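Local structure of laminarinase (Aquimarina sp., 6JIA) at residues A[100-105]-A[198-203]. The protein probably hydrolyses beta-1,3-glucosidic bonds of laminarin, as a glycoside hydrolase of family 16. Numbering follows the deposited sequence.
Sequences WMLGDN and FILLNM. With GLC (alpha-D-glucopyranose), chain B.
The Trp100 indole lies between Leu200 and the bound glucose. CB of Leu200 sits over the five-membered ring, 3.7 Å from its centroid, in a CH-pi contact. The sugar covers the opposite face, with its C6 3.4 Å from Trp100 CE2. Trp100 NE1 donates to Asn202 OD1 at 2.8 Å, a bent bond (144°) that, with the packing on both faces, helps hold the indole's rotation. The amide plane stands 75° from the ring. CG of Trp100 lies between the backbone N and carbonyl carbon (chi1 57°), which brings NE1 to Asn202. With the indole cut back to an alanine, the sugar would probably lose the flat surface under C5 and C6, and Asn202 OD1 this donor.

Farther along, Leu102 CB packs over the Phe198 ring, 3.6 Å from CZ. Asp104 OD1 meets the edge of that ring, while its OD2 is hydrogen-bonded to Ser77 OG. Four backbone hydrogen bonds pair Trp100 with Leu200 and Leu102 with Phe198, antiparallel. Between them, Met101 and Ile199 form the non-hydrogen-bonded pair, on the face opposite Trp100.

Glu121 OE2 and Asp118 OD1 are hydrogen-bonded to the glucose, so Trp100 lines the sugar-binding cleft. Strand 197-205 lies between strands 95-103 and 63-71 in the concave sheet of the family's beta-jelly-roll, and Ile199 packs against strand 221-232.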
loop_
_atom_site.group_PDB
_atom_site.type_symbol
_atom_site.label_atom_id
_atom_site.label_comp_id
_atom_site.label_asym_id
_atom_site.label_seq_id
_atom_site.Cartn_x
_atom_site.Cartn_y
_atom_site.Cartn_z
ATOM N N TRP A 100 -0.979 -0.953 1.453
ATOM C CA TRP A 100 -2.260 -1.548 1.017
ATOM C C TRP A 100 -2.316 -3.046 1.279
ATOM O O TRP A 100 -1.360 -3.655 1.824
ATOM C CB TRP A 100 -2.517 -1.213 -0.446
ATOM C CG TRP A 100 -1.477 -1.618 -1.444
ATOM C CD1 TRP A 100 -0.164 -1.221 -1.525
ATOM C CD2 TRP A 100 -1.729 -2.386 -2.627
ATOM N NE1 TRP A 100 0.420 -1.729 -2.649
ATOM C CE2 TRP A 100 -0.524 -2.412 -3.368
ATOM C CE3 TRP A 100 -2.870 -2.966 -3.173
ATOM C CZ2 TRP A 100 -0.435 -3.056 -4.609
ATOM C CZ3 TRP A 100 -2.769 -3.631 -4.381
ATOM C CH2 TRP A 100 -1.570 -3.665 -5.086
ATOM N N MET A 101 -3.452 -3.594 0.937
ATOM C CA MET A 101 -3.786 -5.005 1.199
ATOM C C MET A 101 -4.531 -5.564 -0.014
ATOM O O MET A 101 -5.238 -4.806 -0.642
ATOM C CB MET A 101 -4.655 -5.072 2.454
ATOM C CG MET A 101 -4.008 -4.466 3.696
ATOM S SD MET A 101 -5.042 -4.895 5.180
ATOM C CE MET A 101 -4.413 -6.537 5.478
ATOM N N LEU A 102 -4.374 -6.854 -0.262
ATOM C CA LEU A 102 -5.057 -7.660 -1.306
ATOM C C LEU A 102 -5.622 -8.923 -0.652
ATOM O O LEU A 102 -4.945 -9.523 0.208
ATOM C CB LEU A 102 -4.065 -8.034 -2.402
ATOM C CG LEU A 102 -3.725 -6.952 -3.424
ATOM C CD1 LEU A 102 -2.559 -7.443 -4.323
ATOM C CD2 LEU A 102 -4.945 -6.591 -4.263
ATOM N N GLY A 103 -6.754 -9.391 -1.151
ATOM C CA GLY A 103 -7.302 -10.700 -0.779
ATOM C C GLY A 103 -6.316 -11.809 -1.136
ATOM O O GLY A 103 -5.820 -11.826 -2.265
ATOM N N ASP A 104 -6.067 -12.709 -0.190
ATOM C CA ASP A 104 -5.334 -13.989 -0.364
ATOM C C ASP A 104 -5.807 -14.726 -1.623
ATOM O O ASP A 104 -4.970 -15.409 -2.247
ATOM C CB ASP A 104 -5.601 -14.942 0.799
ATOM C CG ASP A 104 -4.685 -14.679 1.958
ATOM O OD1 ASP A 104 -3.871 -13.740 1.834
ATOM O OD2 ASP A 104 -4.787 -15.421 2.955
ATOM N N ASN A 105 -7.076 -14.618 -1.977
ATOM C CA ASN A 105 -7.640 -15.401 -3.103
ATOM C C ASN A 105 -7.353 -14.737 -4.446
ATOM O O ASN A 105 -7.804 -15.274 -5.476
ATOM C CB ASN A 105 -9.125 -15.646 -2.954
ATOM C CG ASN A 105 -9.933 -14.364 -2.969
ATOM O OD1 ASN A 105 -9.419 -13.232 -3.175
ATOM N ND2 ASN A 105 -11.213 -14.548 -2.710
ATOM N N PHE A 198 -3.587 -9.894 2.743
ATOM C CA PHE A 198 -2.146 -9.746 3.021
ATOM C C PHE A 198 -1.749 -8.287 2.766
ATOM O O PHE A 198 -2.576 -7.552 2.168
ATOM C CB PHE A 198 -1.337 -10.751 2.191
ATOM C CG PHE A 198 -1.383 -10.583 0.712
ATOM C CD1 PHE A 198 -0.520 -9.688 0.084
ATOM C CD2 PHE A 198 -2.206 -11.370 -0.076
ATOM C CE1 PHE A 198 -0.510 -9.582 -1.293
ATOM C CE2 PHE A 198 -2.203 -11.234 -1.451
ATOM C CZ PHE A 198 -1.367 -10.324 -2.061
ATOM N N ILE A 199 -0.582 -7.879 3.277
ATOM C CA ILE A 199 -0.132 -6.457 3.246
ATOM C C ILE A 199 0.863 -6.296 2.106
ATOM O O ILE A 199 1.660 -7.224 1.876
ATOM C CB ILE A 199 0.479 -6.067 4.606
ATOM C CG1 ILE A 199 -0.595 -5.933 5.694
ATOM C CG2 ILE A 199 1.295 -4.814 4.496
ATOM C CD1 ILE A 199 -0.041 -5.816 7.090
ATOM N N LEU A 200 0.838 -5.132 1.451
ATOM C CA LEU A 200 1.903 -4.701 0.520
ATOM C C LEU A 200 2.450 -3.332 0.927
ATOM O O LEU A 200 1.718 -2.467 1.438
ATOM C CB LEU A 200 1.343 -4.618 -0.903
ATOM C CG LEU A 200 0.726 -5.906 -1.417
ATOM C CD1 LEU A 200 -0.765 -5.926 -1.122
ATOM C CD2 LEU A 200 0.974 -6.070 -2.912
ATOM N N LEU A 201 3.712 -3.105 0.577
ATOM C CA LEU A 201 4.319 -1.770 0.594
ATOM C C LEU A 201 5.016 -1.561 -0.742
ATOM O O LEU A 201 5.737 -2.462 -1.177
ATOM C CB LEU A 201 5.360 -1.697 1.702
ATOM C CG LEU A 201 4.853 -1.500 3.115
ATOM C CD1 LEU A 201 5.995 -1.787 4.093
ATOM C CD2 LEU A 201 4.309 -0.090 3.292
ATOM N N ASN A 202 4.862 -0.397 -1.347
ATOM C CA ASN A 202 5.658 -0.121 -2.560
ATOM C C ASN A 202 5.797 1.365 -2.770
ATOM O O ASN A 202 5.097 2.137 -2.101
ATOM C CB ASN A 202 5.034 -0.789 -3.787
ATOM C CG ASN A 202 3.730 -0.131 -4.176
ATOM O OD1 ASN A 202 2.670 -0.402 -3.578
ATOM N ND2 ASN A 202 3.799 0.762 -5.153
ATOM N N MET A 203 6.677 1.719 -3.703
ATOM C CA MET A 203 6.707 3.076 -4.331
ATOM C C MET A 203 6.809 2.904 -5.846
ATOM O O MET A 203 7.844 2.458 -6.299
ATOM C CB MET A 203 7.889 3.913 -3.850
ATOM C CG MET A 203 7.872 5.305 -4.420
ATOM S SD MET A 203 8.639 6.487 -3.241
ATOM C CE MET A 203 10.228 5.747 -2.898
HETATM C C1 GLC B . -4.818 0.135 -5.680
HETATM C C2 GLC B . -4.742 -0.129 -7.175
HETATM C C3 GLC B . -3.565 -0.969 -7.549
HETATM C C4 GLC B . -2.306 -0.320 -7.065
HETATM C C5 GLC B . -2.393 -0.202 -5.497
HETATM C C6 GLC B . -1.184 0.535 -4.880
HETATM O O1 GLC B . -5.215 -1.027 -4.947
HETATM O O2 GLC B . -5.986 -0.598 -7.585
HETATM O O3 GLC B . -3.536 -1.105 -8.980
HETATM O O4 GLC B . -1.161 -1.023 -7.511
HETATM O O5 GLC B . -3.548 0.665 -5.258
HETATM O O6 GLC B . -0.994 1.841 -5.445
#